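Local coordinates for protein probable glutathione S-transferase GSTU1 (Oryza sativa, PDB 1OYJ) that conjugates reduced glutathione to a wide range of exogenous and endogenous hydrophobic electrophiles, including herbicides, as a tau-class plant glutathione transferase, at residues R22-E27 / S206-L211; Y110-L115 / I140-L144; C118-L122 / A133-M137. All coordinates share one frame. Residues are numbered along the deposited sequence.

Contact 1 of 3, residues R22-E27 / S206-L211; sequences RIAMAE and SVVKHL
Residues 22-27 and 206-210 are helical and cross at 136° between their N-to-C directions, roughly antiparallel, their axes 8.9 Å apart at the closest point. Residues 22-27 run through the middle and end of helix 16-28 in the thioredoxin-like N-terminal domain; residues 206-211 close the short helix 205-210 of the all-helical C-terminal domain, with Leu211 the first residue to leave helical phi/psi. The pair thus illustrates how the two domains of the glutathione transferase fold are packed together within one chain. The CA atoms of Ile23 and Ser206 are the closest pair, 5.2 Å apart. Ile23, an mt rotamer, fills the middle of the joint: CG1 lies 3.9 Å from His210 CB and CD1 3.8 Å from Leu211 CD2, while CG2 comes within 3.6 Å of Ser206 OG. Ala26 CB, 3.7 Å from Ser206 CB, is small enough to let the helices approach, and it sits at the edge of the His210 ring. One face of that imidazole (chi1 -70°, chi2 -60°) receives Arg22 CB in a CH-pi contact, 3.4 Å from the ring centroid and 12° off its normal. The guanidinium end of Arg22 is paired instead with Asp11 of strand 7-11, although a water joins Arg22 NH2 (3.1 Å) to His210 ND1 (2.7 Å). At the other end Ser206, chi1 p, donates from OG to Glu27 OE2 at 2.7 Å, and a second water, 3.2 Å from Glu27 OE2, accepts a hydrogen bond from Ser206 N at 2.7 Å.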
loop_
_atom_site.group_PDB
_atom_site.type_symbol
_atom_site.label_atom_id
_atom_site.label_comp_id
_atom_site.label_asym_id
_atom_site.label_seq_id
_atom_site.Cartn_x
_atom_site.Cartn_y
_atom_site.Cartn_z
ATOM N N ARG A 22 5.387 15.783 -6.332
ATOM C CA ARG A 22 5.777 17.210 -6.569
ATOM C C ARG A 22 5.726 18.053 -5.261
ATOM O O ARG A 22 6.683 18.841 -4.990
ATOM C CB ARG A 22 4.921 17.948 -7.639
ATOM C CG ARG A 22 5.079 17.305 -9.092
ATOM C CD ARG A 22 4.035 17.751 -10.141
ATOM N NE ARG A 22 3.301 16.668 -10.713
ATOM C CZ ARG A 22 2.216 16.824 -11.428
ATOM N NH1 ARG A 22 1.577 15.768 -11.867
ATOM N NH2 ARG A 22 1.732 18.029 -11.644
ATOM N N ILE A 23 4.606 17.958 -4.550
ATOM C CA ILE A 23 4.419 18.718 -3.294
ATOM C C ILE A 23 5.469 18.333 -2.269
ATOM O O ILE A 23 6.005 19.176 -1.595
ATOM C CB ILE A 23 2.995 18.477 -2.789
ATOM C CG1 ILE A 23 2.028 19.193 -3.747
ATOM C CG2 ILE A 23 2.758 18.907 -1.358
ATOM C CD1 ILE A 23 0.578 18.646 -3.542
ATOM N N ALA A 24 5.757 17.020 -2.161
ATOM C CA ALA A 24 6.728 16.550 -1.181
ATOM C C ALA A 24 8.151 17.047 -1.448
ATOM O O ALA A 24 8.851 17.516 -0.522
ATOM C CB ALA A 24 6.662 15.075 -1.069
ATOM N N MET A 25 8.562 17.036 -2.711
ATOM C CA MET A 25 9.815 17.648 -3.077
ATOM C C MET A 25 9.823 19.155 -2.834
ATOM O O MET A 25 10.762 19.685 -2.242
ATOM C CB MET A 25 10.168 17.281 -4.541
ATOM C CG MET A 25 10.645 15.839 -4.615
ATOM S SD MET A 25 11.237 15.272 -6.213
ATOM C CE MET A 25 9.743 15.169 -7.233
ATOM N N ALA A 26 8.772 19.856 -3.246
ATOM C CA ALA A 26 8.672 21.260 -2.934
ATOM C C ALA A 26 8.792 21.508 -1.449
ATOM O O ALA A 26 9.532 22.430 -1.006
ATOM C CB ALA A 26 7.391 21.834 -3.458
ATOM N N GLU A 27 8.078 20.749 -0.665
ATOM C CA GLU A 27 8.111 20.908 0.824
ATOM C C GLU A 27 9.500 20.745 1.353
ATOM O O GLU A 27 9.855 21.368 2.366
ATOM C CB GLU A 27 7.207 19.919 1.567
ATOM C CG GLU A 27 5.730 20.271 1.570
ATOM C CD GLU A 27 5.471 21.533 2.332
ATOM O OE1 GLU A 27 5.652 21.556 3.553
ATOM O OE2 GLU A 27 5.092 22.493 1.692
ATOM N N SER A 206 3.690 25.007 -1.704
ATOM C CA SER A 206 3.882 23.779 -2.445
ATOM C C SER A 206 2.587 23.353 -3.138
ATOM O O SER A 206 2.604 22.824 -4.272
ATOM C CB SER A 206 4.394 22.653 -1.521
ATOM O OG SER A 206 3.480 22.370 -0.461
ATOM N N VAL A 207 1.461 23.548 -2.471
ATOM C CA VAL A 207 0.179 23.087 -2.957
ATOM C C VAL A 207 -0.306 24.034 -4.043
ATOM O O VAL A 207 -0.872 23.602 -5.029
ATOM C CB VAL A 207 -0.861 22.979 -1.752
ATOM C CG1 VAL A 207 -2.171 22.642 -2.281
ATOM C CG2 VAL A 207 -0.432 21.886 -0.757
ATOM N N VAL A 208 -0.184 25.336 -3.826
ATOM C CA VAL A 208 -0.525 26.353 -4.826
ATOM C C VAL A 208 0.254 26.076 -6.120
ATOM O O VAL A 208 -0.279 26.083 -7.195
ATOM C CB VAL A 208 -0.150 27.776 -4.308
ATOM C CG1 VAL A 208 -0.321 28.887 -5.366
ATOM C CG2 VAL A 208 -0.937 28.136 -3.051
ATOM N N LYS A 209 1.531 25.783 -5.977
ATOM C CA LYS A 209 2.329 25.516 -7.130
ATOM C C LYS A 209 1.904 24.307 -7.949
ATOM O O LYS A 209 1.848 24.332 -9.169
ATOM C CB LYS A 209 3.759 25.324 -6.676
ATOM C CG LYS A 209 4.666 24.958 -7.824
ATOM C CD LYS A 209 6.066 25.349 -7.476
ATOM C CE LYS A 209 6.838 25.898 -8.666
ATOM N NZ LYS A 209 6.804 27.356 -8.812
ATOM N N HIS A 210 1.664 23.195 -7.261
ATOM C CA HIS A 210 1.469 21.960 -7.937
ATOM C C HIS A 210 0.038 21.468 -8.186
ATOM O O HIS A 210 -0.148 20.536 -8.948
ATOM C CB HIS A 210 2.367 20.941 -7.217
ATOM C CG HIS A 210 3.837 21.210 -7.466
ATOM N ND1 HIS A 210 4.367 21.189 -8.733
ATOM C CD2 HIS A 210 4.872 21.417 -6.627
ATOM C CE1 HIS A 210 5.662 21.490 -8.661
ATOM N NE2 HIS A 210 5.994 21.617 -7.393
ATOM N N LEU A 211 -1.001 22.076 -7.566
ATOM C CA LEU A 211 -2.327 21.617 -7.892
ATOM C C LEU A 211 -3.011 22.469 -8.999
ATOM O O LEU A 211 -2.958 23.654 -8.948
ATOM C CB LEU A 211 -3.179 21.654 -6.714
ATOM C CG LEU A 211 -2.749 20.747 -5.535
ATOM C CD1 LEU A 211 -3.959 20.512 -4.595
ATOM C CD2 LEU A 211 -2.193 19.454 -6.059
HETATM O O HOH W 1 3.074 20.803 -11.102
HETATM O O HOH W 2 5.088 25.436 0.513
#

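Contact 2 of 3, residues Y110-L115 / I140-L144; sequences YVDRKL and ILRTL. With GSH (glutathione), chain O.
Tyr110 lays its ring across the gap between two antiparallel helices, with CD2 3.9 Å from Leu144 CD2 and its OH 3.4 Å from Thr143 CG2 and 3.7 Å from Ile140 CA. With chi1 at 175° and chi2 at 90°, it spans helix 97-124 to helix 127-148, the hairpin that opens the C-terminal helical domain of the glutathione transferase fold. The segment axes are 11.5 Å apart at closest approach and run at 163° between N-to-C directions, a separation that large side chains must fill. Lys114 pairs with Ile140 (CA atoms 7.4 Å apart) and Val111 with Leu144 (8.8 Å). Leu115 CD2 touches both Ile140 CG2, at 4.1 Å, and Leu144 CD1, at 4.0 Å; Val111 CG2 reaches Leu144 CD2 at 4.4 Å. No hydrogen bond crosses the interface, and Thr143 OG1 is bonded to Glu139 O within its own helix. Phe172 and Tyr179 cover Leu115, while Val52 of the second subunit packs on Tyr110. Lys114 marks the change from core to pocket: its CB meets Ile140 CD1 at 3.9 Å, but its chain (mmtt) carries NZ to a second glutathione, separate from the one at the Ser15 site. There Ile140 CD1 is 3.8 Å from glutathione O2, and Lys114 NZ donates to glutathione OE1 at 2.9 Å and to O31 at 2.6 Å.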
loop_
_atom_site.group_PDB
_atom_site.type_symbol
_atom_site.label_atom_id
_atom_site.label_comp_id
_atom_site.label_asym_id
_atom_site.label_seq_id
_atom_site.Cartn_x
_atom_site.Cartn_y
_atom_site.Cartn_z
ATOM N N TYR A 110 -5.495 4.095 3.159
ATOM C CA TYR A 110 -6.911 4.222 3.042
ATOM C C TYR A 110 -7.211 5.195 1.858
ATOM O O TYR A 110 -8.046 4.905 1.002
ATOM C CB TYR A 110 -7.461 4.824 4.275
ATOM C CG TYR A 110 -8.936 5.122 4.213
ATOM C CD1 TYR A 110 -9.871 4.193 4.613
ATOM C CD2 TYR A 110 -9.394 6.349 3.808
ATOM C CE1 TYR A 110 -11.215 4.445 4.503
ATOM C CE2 TYR A 110 -10.731 6.610 3.716
ATOM C CZ TYR A 110 -11.668 5.660 4.120
ATOM O OH TYR A 110 -13.028 5.984 4.078
ATOM N N VAL A 111 -6.472 6.277 1.781
ATOM C CA VAL A 111 -6.573 7.179 0.626
ATOM C C VAL A 111 -6.313 6.470 -0.714
ATOM O O VAL A 111 -7.086 6.608 -1.682
ATOM C CB VAL A 111 -5.657 8.378 0.736
ATOM C CG1 VAL A 111 -5.848 9.264 -0.507
ATOM C CG2 VAL A 111 -6.050 9.198 1.980
ATOM N N ASP A 112 -5.262 5.702 -0.758
ATOM C CA ASP A 112 -4.993 4.974 -1.991
ATOM C C ASP A 112 -6.120 4.014 -2.333
ATOM O O ASP A 112 -6.412 3.814 -3.500
ATOM C CB ASP A 112 -3.712 4.180 -1.889
ATOM C CG ASP A 112 -2.504 4.948 -2.358
ATOM O OD1 ASP A 112 -1.447 4.334 -2.616
ATOM O OD2 ASP A 112 -2.529 6.129 -2.584
ATOM N N ARG A 113 -6.740 3.415 -1.311
ATOM C CA ARG A 113 -7.774 2.443 -1.555
ATOM C C ARG A 113 -9.090 3.076 -1.943
ATOM O O ARG A 113 -9.866 2.365 -2.537
ATOM C CB ARG A 113 -8.060 1.553 -0.326
ATOM C CG ARG A 113 -6.985 0.553 0.052
ATOM C CD ARG A 113 -7.150 -0.197 1.460
ATOM N NE ARG A 113 -6.103 -1.244 1.489
ATOM C CZ ARG A 113 -6.231 -2.429 0.845
ATOM N NH1 ARG A 113 -5.223 -3.274 0.790
ATOM N NH2 ARG A 113 -7.406 -2.787 0.314
ATOM N N LYS A 114 -9.365 4.336 -1.572
ATOM C CA LYS A 114 -10.697 4.859 -1.728
ATOM C C LYS A 114 -10.911 5.996 -2.794
ATOM O O LYS A 114 -11.861 5.961 -3.595
ATOM C CB LYS A 114 -11.171 5.367 -0.344
ATOM C CG LYS A 114 -11.282 4.213 0.744
ATOM C CD LYS A 114 -12.505 3.242 0.526
ATOM C CE LYS A 114 -12.475 2.059 1.477
ATOM N NZ LYS A 114 -13.642 1.072 1.361
ATOM N N LEU A 115 -9.989 6.957 -2.823
ATOM C CA LEU A 115 -10.243 8.230 -3.491
ATOM C C LEU A 115 -10.287 8.047 -5.014
ATOM O O LEU A 115 -11.272 8.363 -5.697
ATOM C CB LEU A 115 -9.220 9.275 -3.063
ATOM C CG LEU A 115 -9.536 10.175 -1.877
ATOM C CD1 LEU A 115 -10.703 11.111 -2.234
ATOM C CD2 LEU A 115 -9.955 9.358 -0.700
ATOM N N ILE A 140 -16.998 8.405 2.604
ATOM C CA ILE A 140 -15.512 8.360 2.615
ATOM C C ILE A 140 -14.931 9.739 3.180
ATOM O O ILE A 140 -14.060 9.784 4.077
ATOM C CB ILE A 140 -15.044 8.127 1.212
ATOM C CG1 ILE A 140 -15.193 6.651 0.951
ATOM C CG2 ILE A 140 -13.533 8.478 1.044
ATOM C CD1 ILE A 140 -14.933 6.268 -0.374
ATOM N N LEU A 141 -15.503 10.818 2.712
ATOM C CA LEU A 141 -15.052 12.125 3.169
ATOM C C LEU A 141 -15.403 12.319 4.656
ATOM O O LEU A 141 -14.622 12.898 5.413
ATOM C CB LEU A 141 -15.655 13.224 2.321
ATOM C CG LEU A 141 -15.283 13.105 0.803
ATOM C CD1 LEU A 141 -15.995 14.260 0.032
ATOM C CD2 LEU A 141 -13.809 13.260 0.699
ATOM N N ARG A 142 -16.539 11.785 5.069
ATOM C CA ARG A 142 -16.906 11.884 6.497
ATOM C C ARG A 142 -15.965 11.048 7.343
ATOM O O ARG A 142 -15.619 11.429 8.478
ATOM C CB ARG A 142 -18.367 11.429 6.731
ATOM C CG ARG A 142 -19.443 12.441 6.443
ATOM C CD ARG A 142 -20.861 11.876 6.707
ATOM N NE ARG A 142 -21.901 12.550 5.954
ATOM C CZ ARG A 142 -22.583 11.991 4.950
ATOM N NH1 ARG A 142 -22.324 10.743 4.528
ATOM N NH2 ARG A 142 -23.517 12.697 4.350
ATOM N N THR A 143 -15.510 9.935 6.799
ATOM C CA THR A 143 -14.557 9.070 7.474
ATOM C C THR A 143 -13.177 9.760 7.632
ATOM O O THR A 143 -12.608 9.766 8.766
ATOM C CB THR A 143 -14.365 7.727 6.678
ATOM O OG1 THR A 143 -15.599 7.042 6.656
ATOM C CG2 THR A 143 -13.348 6.831 7.359
ATOM N N LEU A 144 -12.742 10.447 6.575
ATOM C CA LEU A 144 -11.515 11.238 6.628
ATOM C C LEU A 144 -11.669 12.351 7.665
ATOM O O LEU A 144 -10.761 12.649 8.540
ATOM C CB LEU A 144 -11.066 11.747 5.262
ATOM C CG LEU A 144 -10.580 10.565 4.414
ATOM C CD1 LEU A 144 -10.629 10.928 2.954
ATOM C CD2 LEU A 144 -9.161 10.034 4.908
HETATM N N1 GSH O . -13.286 -4.758 -2.164
HETATM C CA1 GSH O . -13.910 -3.659 -2.904
HETATM C C1 GSH O . -15.238 -4.163 -3.422
HETATM O O11 GSH O . -15.510 -4.116 -4.615
HETATM O O12 GSH O . -16.055 -4.648 -2.665
HETATM C CB1 GSH O . -14.031 -2.412 -1.953
HETATM C CG1 GSH O . -14.614 -1.186 -2.666
HETATM C CD1 GSH O . -14.663 0.177 -1.941
HETATM O OE1 GSH O . -13.647 0.683 -1.501
HETATM N N2 GSH O . -15.857 0.776 -1.897
HETATM C CA2 GSH O . -16.074 2.187 -1.567
HETATM C C2 GSH O . -16.861 2.347 -0.311
HETATM O O2 GSH O . -17.386 3.444 -0.014
HETATM C CB2 GSH O . -16.735 2.911 -2.727
HETATM S SG2 GSH O . -15.634 2.857 -4.152
HETATM N N3 GSH O . -16.879 1.205 0.440
HETATM C CA3 GSH O . -17.435 1.191 1.782
HETATM C C3 GSH O . -16.678 2.012 2.825
HETATM O O31 GSH O . -15.482 2.379 2.572
HETATM O O32 GSH O . -17.284 2.294 3.913
#

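Contact 3 of 3, residues C118-L122 / A133-M137; sequences CGSRL and AGREM. With GSH (glutathione), chain O.
Leu122 and Met137 form the apolar centre, Leu122 CD1 standing 4.2 Å from Met137 CB. Leu122 CD2 presses on backbone, 3.4 Å from both Ala133 C and Gly134 N. Met137, chi1 t then p and p, curls its CE to 3.5 Å from Gly119 N and 4.1 Å from Cys118 CB. Such close backbone packing brings the antiparallel helices 118-122 and 133-137 to 9.1 Å between axes, at 146° between N-to-C directions, with Leu122 opposite Ala133 (CA atoms 6.0 Å apart) and Cys118 opposite Met137 (6.6 Å). This is where helices 97-124 and 127-148 near their connecting turn in the C-terminal domain. A water donates to Cys118 O (3.1 Å) and Ala133 O (2.9 Å). Outward, Arg121 and Glu136 flank the second glutathione, linked by a long salt bridge of 3.9 Å from Arg121 NH1 to Glu136 OE2. The peptide is held as a mixed disulfide, Cys118 SG to glutathione SG2 at 2.2 Å, with SG2 over one face of the guanidinium.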
loop_
_atom_site.group_PDB
_atom_site.type_symbol
_atom_site.label_atom_id
_atom_site.label_comp_id
_atom_site.label_asym_id
_atom_site.label_seq_id
_atom_site.Cartn_x
_atom_site.Cartn_y
_atom_site.Cartn_z
ATOM N N CYS A 118 -13.070 5.385 -6.125
ATOM C CA CYS A 118 -14.403 5.718 -5.788
ATOM C C CYS A 118 -14.791 6.993 -6.446
ATOM O O CYS A 118 -15.950 7.180 -6.815
ATOM C CB CYS A 118 -14.600 5.736 -4.286
ATOM S SG CYS A 118 -14.021 4.155 -3.537
ATOM N N GLY A 119 -13.809 7.874 -6.632
ATOM C CA GLY A 119 -14.068 9.067 -7.369
ATOM C C GLY A 119 -14.393 8.840 -8.818
ATOM O O GLY A 119 -15.320 9.517 -9.347
ATOM N N SER A 120 -13.689 7.909 -9.455
ATOM C CA SER A 120 -13.880 7.679 -10.851
ATOM C C SER A 120 -15.318 7.194 -11.168
ATOM O O SER A 120 -15.882 7.527 -12.239
ATOM C CB SER A 120 -12.916 6.613 -11.373
ATOM O OG SER A 120 -11.584 7.093 -11.280
ATOM N N ARG A 121 -15.902 6.437 -10.264
ATOM C CA ARG A 121 -17.277 6.000 -10.462
ATOM C C ARG A 121 -18.216 7.160 -10.642
ATOM O O ARG A 121 -19.246 6.998 -11.310
ATOM C CB ARG A 121 -17.778 5.218 -9.247
ATOM C CG ARG A 121 -16.901 3.950 -9.019
ATOM C CD ARG A 121 -17.300 3.158 -7.797
ATOM N NE ARG A 121 -16.617 1.870 -7.731
ATOM C CZ ARG A 121 -16.931 0.924 -6.844
ATOM N NH1 ARG A 121 -17.909 1.130 -5.952
ATOM N NH2 ARG A 121 -16.296 -0.236 -6.876
ATOM N N LEU A 122 -17.890 8.320 -10.050
ATOM C CA LEU A 122 -18.819 9.442 -10.120
ATOM C C LEU A 122 -18.937 9.958 -11.558
ATOM O O LEU A 122 -19.982 10.509 -11.959
ATOM C CB LEU A 122 -18.404 10.566 -9.214
ATOM C CG LEU A 122 -18.240 10.215 -7.750
ATOM C CD1 LEU A 122 -17.887 11.428 -6.946
ATOM C CD2 LEU A 122 -19.505 9.627 -7.155
ATOM N N ALA A 133 -23.110 6.131 -5.916
ATOM C CA ALA A 133 -21.653 6.295 -5.808
ATOM C C ALA A 133 -21.323 7.622 -5.067
ATOM O O ALA A 133 -20.370 7.680 -4.278
ATOM C CB ALA A 133 -20.989 6.230 -7.122
ATOM N N GLY A 134 -22.136 8.635 -5.273
ATOM C CA GLY A 134 -22.011 9.891 -4.579
ATOM C C GLY A 134 -22.181 9.720 -3.059
ATOM O O GLY A 134 -21.497 10.389 -2.288
ATOM N N ARG A 135 -23.154 8.908 -2.621
ATOM C CA ARG A 135 -23.352 8.707 -1.235
ATOM C C ARG A 135 -22.140 8.004 -0.582
ATOM O O ARG A 135 -21.776 8.294 0.602
ATOM C CB ARG A 135 -24.660 7.922 -0.938
ATOM C CG ARG A 135 -25.937 8.762 -1.216
ATOM C CD ARG A 135 -27.242 8.004 -0.864
ATOM N NE ARG A 135 -27.488 6.906 -1.776
ATOM C CZ ARG A 135 -28.406 6.950 -2.737
ATOM N NH1 ARG A 135 -29.046 8.067 -2.903
ATOM N NH2 ARG A 135 -28.669 5.901 -3.532
ATOM N N GLU A 136 -21.510 7.131 -1.329
ATOM C CA GLU A 136 -20.399 6.399 -0.764
ATOM C C GLU A 136 -19.241 7.404 -0.688
ATOM O O GLU A 136 -18.499 7.354 0.264
ATOM C CB GLU A 136 -19.981 5.173 -1.614
ATOM C CG GLU A 136 -21.030 4.027 -1.637
ATOM C CD GLU A 136 -20.435 2.649 -1.885
ATOM O OE1 GLU A 136 -20.385 1.827 -0.923
ATOM O OE2 GLU A 136 -20.096 2.404 -3.029
ATOM N N MET A 137 -19.114 8.286 -1.696
ATOM C CA MET A 137 -18.048 9.304 -1.665
ATOM C C MET A 137 -18.205 10.210 -0.458
ATOM O O MET A 137 -17.235 10.425 0.278
ATOM C CB MET A 137 -17.913 10.132 -2.939
ATOM C CG MET A 137 -16.746 11.177 -2.845
ATOM S SD MET A 137 -15.052 10.489 -2.410
ATOM C CE MET A 137 -14.712 9.858 -3.927
HETATM N N1 GSH O . -13.286 -4.758 -2.164
HETATM C CA1 GSH O . -13.910 -3.659 -2.904
HETATM C C1 GSH O . -15.238 -4.163 -3.422
HETATM O O11 GSH O . -15.510 -4.116 -4.615
HETATM O O12 GSH O . -16.055 -4.648 -2.665
HETATM C CB1 GSH O . -14.031 -2.412 -1.953
HETATM C CG1 GSH O . -14.614 -1.186 -2.666
HETATM C CD1 GSH O . -14.663 0.177 -1.941
HETATM O OE1 GSH O . -13.647 0.683 -1.501
HETATM N N2 GSH O . -15.857 0.776 -1.897
HETATM C CA2 GSH O . -16.074 2.187 -1.567
HETATM C C2 GSH O . -16.861 2.347 -0.311
HETATM O O2 GSH O . -17.386 3.444 -0.014
HETATM C CB2 GSH O . -16.735 2.911 -2.727
HETATM S SG2 GSH O . -15.634 2.857 -4.152
HETATM N N3 GSH O . -16.879 1.205 0.440
HETATM C CA3 GSH O . -17.435 1.191 1.782
HETATM C C3 GSH O . -16.678 2.012 2.825
HETATM O O31 GSH O . -15.482 2.379 2.572
HETATM O O32 GSH O . -17.284 2.294 3.913
HETATM O O HOH W 3 -18.136 5.989 -5.048
#

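In the fold
All three contacts pack one helix against another, yet their chemistry follows their place. Contact 1, partly buried, joins the N- and C-terminal domains and combines an isoleucine centre with a direct hydrogen bond and two water bridges. Contacts 2 and 3 are buried and share helices 97-124 and 127-148; their centres are about 11 Å apart, and they touch. The axes draw closer from contact 2 to contact 3 as bulky side chains give way to alanine and glycine. Both border the same glutathione, bound through lysine hydrogen bonds in one and a disulfide in the other. Contact 1 lies on the opposite side of the chain's centre, its own centre about 21 and 26 Å from theirs.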